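Peptidylprolyl Isomerase (Naegleria fowleri, PDB 6B4P) probably catalyses the cis-trans isomerisation of peptide bonds that precede proline, as a member of the FKBP family. Local coordinates at residues V44-T49 with K55-L60. Sequence-based numbering, arbitrary orientation.
Sequences VHYTGT and KFDSSL
Tyr-46 reaches across to Asp-57 and Ser-59 with its outer ring and hydroxyl. From CB, the first torsion (chi1 68°) sets CG between the backbone N and carbonyl carbon, turning the ring so that its outer end meets Asp-57 and one face lies against Ser-59. Over that face, near CD2 and CE2, Ser-59 CB lies 3.6 Å from Tyr-46 CE2, and Ser-59 N sits above the ring centre. CE1 and CZ near the carboxylate, and at the tip OH donates a very short 2.5 Å hydrogen bond to Asp-57 OD2, which lies near the ring plane; the carboxylate itself is turned 75° from the ring. A tyrosine suits this place because its flat body packs while its hydroxyl still engages the acid. Arg-62 braces the pair, with a salt bridge to Asp-57 OD1 and a hydrogen bond to Tyr-46 OH. The two strands form an antiparallel hairpin in the curled sheet of the FKBP fold, with a classic beta bulge where Phe-56 and Asp-57 both face Gly-48; as in other FKBPs, Tyr-46, Phe-56 and Asp-57 probably line the proline-binding active-site pocket. Gly-48 N donates to Asp-57 O (2.8 Å), and Gly-48 O accepts from Phe-56 N and, weakly, from Asp-57 N. Lacking a side chain, Gly-48 lets the Phe-56 ring lie over its backbone; Gly-48 CA lies 4.0 Å from the ring centroid in a CH-pi contact. At the end of the strand, Ser-58 is the N-cap of the short helix 59-62, its OG accepting from Leu-60 N and donating to Tyr-46 O. On the small side chain of Ser-59, OG accepts from Tyr-46 N at 2.8 Å and shares a nearly straight hydrogen bond (171°) with His-45 ND1. Over that imidazole's face, Leu-60 CD2 stands 3.5 Å from the ring centroid, a branched aliphatic tip matched to a flat aromatic surface.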
ATOM      1  N   VAL A  44      -5.937   5.867  -4.693  1.00 14.96           N
ATOM      2  CA  VAL A  44      -6.003   4.476  -4.261  1.00 13.04           C
ATOM      3  C   VAL A  44      -7.169   4.281  -3.310  1.00 14.02           C
ATOM      4  O   VAL A  44      -7.558   5.185  -2.564  1.00 16.60           O
ATOM      5  CB  VAL A  44      -4.696   3.997  -3.581  1.00 13.05           C
ATOM      6  CG1 VAL A  44      -3.489   4.112  -4.532  1.00 14.01           C
ATOM      7  CG2 VAL A  44      -4.437   4.751  -2.280  1.00 15.09           C
ATOM      8  N   HIS A  45      -7.733   3.076  -3.351  1.00 15.61           N
ATOM      9  CA  HIS A  45      -8.581   2.585  -2.280  1.00 16.67           C
ATOM     10  C   HIS A  45      -7.788   1.541  -1.517  1.00 15.64           C
ATOM     11  O   HIS A  45      -7.073   0.735  -2.122  1.00 16.51           O
ATOM     12  CB  HIS A  45      -9.888   1.993  -2.812  1.00 17.17           C
ATOM     13  CG  HIS A  45     -11.028   2.958  -2.781  1.00 17.74           C
ATOM     14  ND1 HIS A  45     -11.325   3.715  -1.669  1.00 19.54           N
ATOM     15  CD2 HIS A  45     -11.945   3.291  -3.721  1.00 21.78           C
ATOM     16  CE1 HIS A  45     -12.378   4.473  -1.924  1.00 21.07           C
ATOM     17  NE2 HIS A  45     -12.771   4.236  -3.163  1.00 26.34           N
ATOM     18  N   TYR A  46      -7.905   1.554  -0.190  1.00 12.74           N
ATOM     19  CA  TYR A  46      -7.094   0.631   0.587  1.00 13.02           C
ATOM     20  C   TYR A  46      -7.853   0.154   1.813  1.00 13.45           C
ATOM     21  O   TYR A  46      -8.772   0.811   2.302  1.00 14.19           O
ATOM     22  CB  TYR A  46      -5.775   1.276   1.033  1.00 14.95           C
ATOM     23  CG  TYR A  46      -6.003   2.371   2.042  1.00 14.10           C
ATOM     24  CD1 TYR A  46      -5.952   2.107   3.411  1.00 15.35           C
ATOM     25  CD2 TYR A  46      -6.303   3.663   1.631  1.00 12.48           C
ATOM     26  CE1 TYR A  46      -6.195   3.118   4.334  1.00 14.05           C
ATOM     27  CE2 TYR A  46      -6.549   4.675   2.543  1.00 14.47           C
ATOM     28  CZ  TYR A  46      -6.485   4.396   3.894  1.00 14.57           C
ATOM     29  OH  TYR A  46      -6.736   5.380   4.808  1.00 18.08           O
ATOM     30  N   THR A  47      -7.424  -1.001   2.321  1.00 15.37           N
ATOM     31  CA  THR A  47      -7.844  -1.514   3.623  1.00 15.04           C
ATOM     32  C   THR A  47      -6.600  -1.962   4.375  1.00 13.50           C
ATOM     33  O   THR A  47      -5.820  -2.766   3.857  1.00 16.45           O
ATOM     34  CB  THR A  47      -8.835  -2.669   3.476  1.00 16.74           C
ATOM     35  OG1 THR A  47     -10.011  -2.221   2.777  1.00 18.55           O
ATOM     36  CG2 THR A  47      -9.256  -3.192   4.848  1.00 17.37           C
ATOM     37  N   GLY A  48      -6.399  -1.424   5.574  1.00 13.96           N
ATOM     38  CA  GLY A  48      -5.250  -1.759   6.400  1.00 14.64           C
ATOM     39  C   GLY A  48      -5.661  -2.632   7.571  1.00 15.20           C
ATOM     40  O   GLY A  48      -6.639  -2.338   8.266  1.00 15.92           O
ATOM     41  N   THR A  49      -4.880  -3.693   7.794  1.00 14.42           N
ATOM     42  CA  THR A  49      -5.074  -4.612   8.909  1.00 11.98           C
ATOM     43  C   THR A  49      -3.744  -4.889   9.589  1.00 15.73           C
ATOM     44  O   THR A  49      -2.683  -4.790   8.976  1.00 15.69           O
ATOM     45  CB  THR A  49      -5.685  -5.945   8.455  1.00 22.76           C
ATOM     46  OG1 THR A  49      -4.816  -6.573   7.507  1.00 30.61           O
ATOM     47  CG2 THR A  49      -7.022  -5.724   7.792  1.00 19.84           C
ATOM     48  N   LYS A  55      -8.756  -5.123  11.267  1.00 21.79           N
ATOM     49  CA  LYS A  55      -8.765  -3.926  10.434  1.00 17.33           C
ATOM     50  C   LYS A  55      -8.576  -2.683  11.290  1.00 21.46           C
ATOM     51  O   LYS A  55      -9.232  -2.526  12.324  1.00 28.29           O
ATOM     52  CB  LYS A  55     -10.084  -3.841   9.663  1.00 22.26           C
ATOM     53  CG  LYS A  55     -10.270  -2.545   8.888  1.00 27.36           C
ATOM     54  CD  LYS A  55     -11.496  -2.579   7.972  1.00 31.78           C
ATOM     55  CE  LYS A  55     -12.784  -2.497   8.762  1.00 41.39           C
ATOM     56  NZ  LYS A  55     -13.957  -2.300   7.858  1.00 49.52           N
ATOM     57  N   PHE A  56      -7.680  -1.788  10.860  1.00 16.81           N
ATOM     58  CA  PHE A  56      -7.553  -0.511  11.541  1.00 19.26           C
ATOM     59  C   PHE A  56      -8.013   0.680  10.714  1.00 18.98           C
ATOM     60  O   PHE A  56      -8.282   1.731  11.297  1.00 22.29           O
ATOM     61  CB  PHE A  56      -6.108  -0.281  12.027  1.00 19.67           C
ATOM     62  CG  PHE A  56      -5.072  -0.258  10.937  1.00 17.25           C
ATOM     63  CD1 PHE A  56      -4.778   0.921  10.260  1.00 17.95           C
ATOM     64  CD2 PHE A  56      -4.366  -1.409  10.611  1.00 17.83           C
ATOM     65  CE1 PHE A  56      -3.817   0.942   9.274  1.00 15.71           C
ATOM     66  CE2 PHE A  56      -3.391  -1.395   9.624  1.00 17.34           C
ATOM     67  CZ  PHE A  56      -3.127  -0.224   8.941  1.00 16.07           C
ATOM     68  N   ASP A  57      -8.159   0.540   9.395  1.00 20.59           N
ATOM     69  CA  ASP A  57      -8.492   1.688   8.560  1.00 19.29           C
ATOM     70  C   ASP A  57      -8.885   1.196   7.176  1.00 19.51           C
ATOM     71  O   ASP A  57      -8.349   0.194   6.698  1.00 19.47           O
ATOM     72  CB  ASP A  57      -7.298   2.651   8.470  1.00 23.67           C
ATOM     73  CG  ASP A  57      -7.593   3.890   7.655  1.00 26.15           C
ATOM     74  OD1 ASP A  57      -8.771   4.294   7.559  1.00 29.26           O
ATOM     75  OD2 ASP A  57      -6.623   4.462   7.115  1.00 27.48           O
ATOM     76  N   SER A  58      -9.826   1.902   6.540  1.00 17.10           N
ATOM     77  CA  SER A  58     -10.143   1.616   5.146  1.00 16.70           C
ATOM     78  C   SER A  58     -10.766   2.838   4.495  1.00 19.30           C
ATOM     79  O   SER A  58     -11.693   3.439   5.050  1.00 23.17           O
ATOM     80  CB  SER A  58     -11.097   0.425   5.024  1.00 22.93           C
ATOM     81  OG  SER A  58     -11.441   0.196   3.667  1.00 23.55           O
ATOM     82  N   SER A  59     -10.271   3.186   3.312  1.00 15.58           N
ATOM     83  CA  SER A  59     -10.893   4.256   2.543  1.00 15.69           C
ATOM     84  C   SER A  59     -12.249   3.842   2.011  1.00 21.62           C
ATOM     85  O   SER A  59     -13.056   4.710   1.676  1.00 21.72           O
ATOM     86  CB  SER A  59      -9.991   4.664   1.385  1.00 18.39           C
ATOM     87  OG  SER A  59      -9.769   3.566   0.524  1.00 16.93           O
ATOM     88  N   LEU A  60     -12.503   2.537   1.906  1.00 20.95           N
ATOM     89  CA  LEU A  60     -13.810   2.083   1.444  1.00 27.77           C
ATOM     90  C   LEU A  60     -14.895   2.363   2.472  1.00 30.35           C
ATOM     91  O   LEU A  60     -16.058   2.555   2.102  1.00 34.97           O
ATOM     92  CB  LEU A  60     -13.759   0.593   1.107  1.00 24.97           C
ATOM     93  CG  LEU A  60     -12.911   0.229  -0.115  1.00 27.68           C
ATOM     94  CD1 LEU A  60     -12.827  -1.273  -0.280  1.00 34.30           C
ATOM     95  CD2 LEU A  60     -13.463   0.877  -1.380  1.00 30.05           C
TER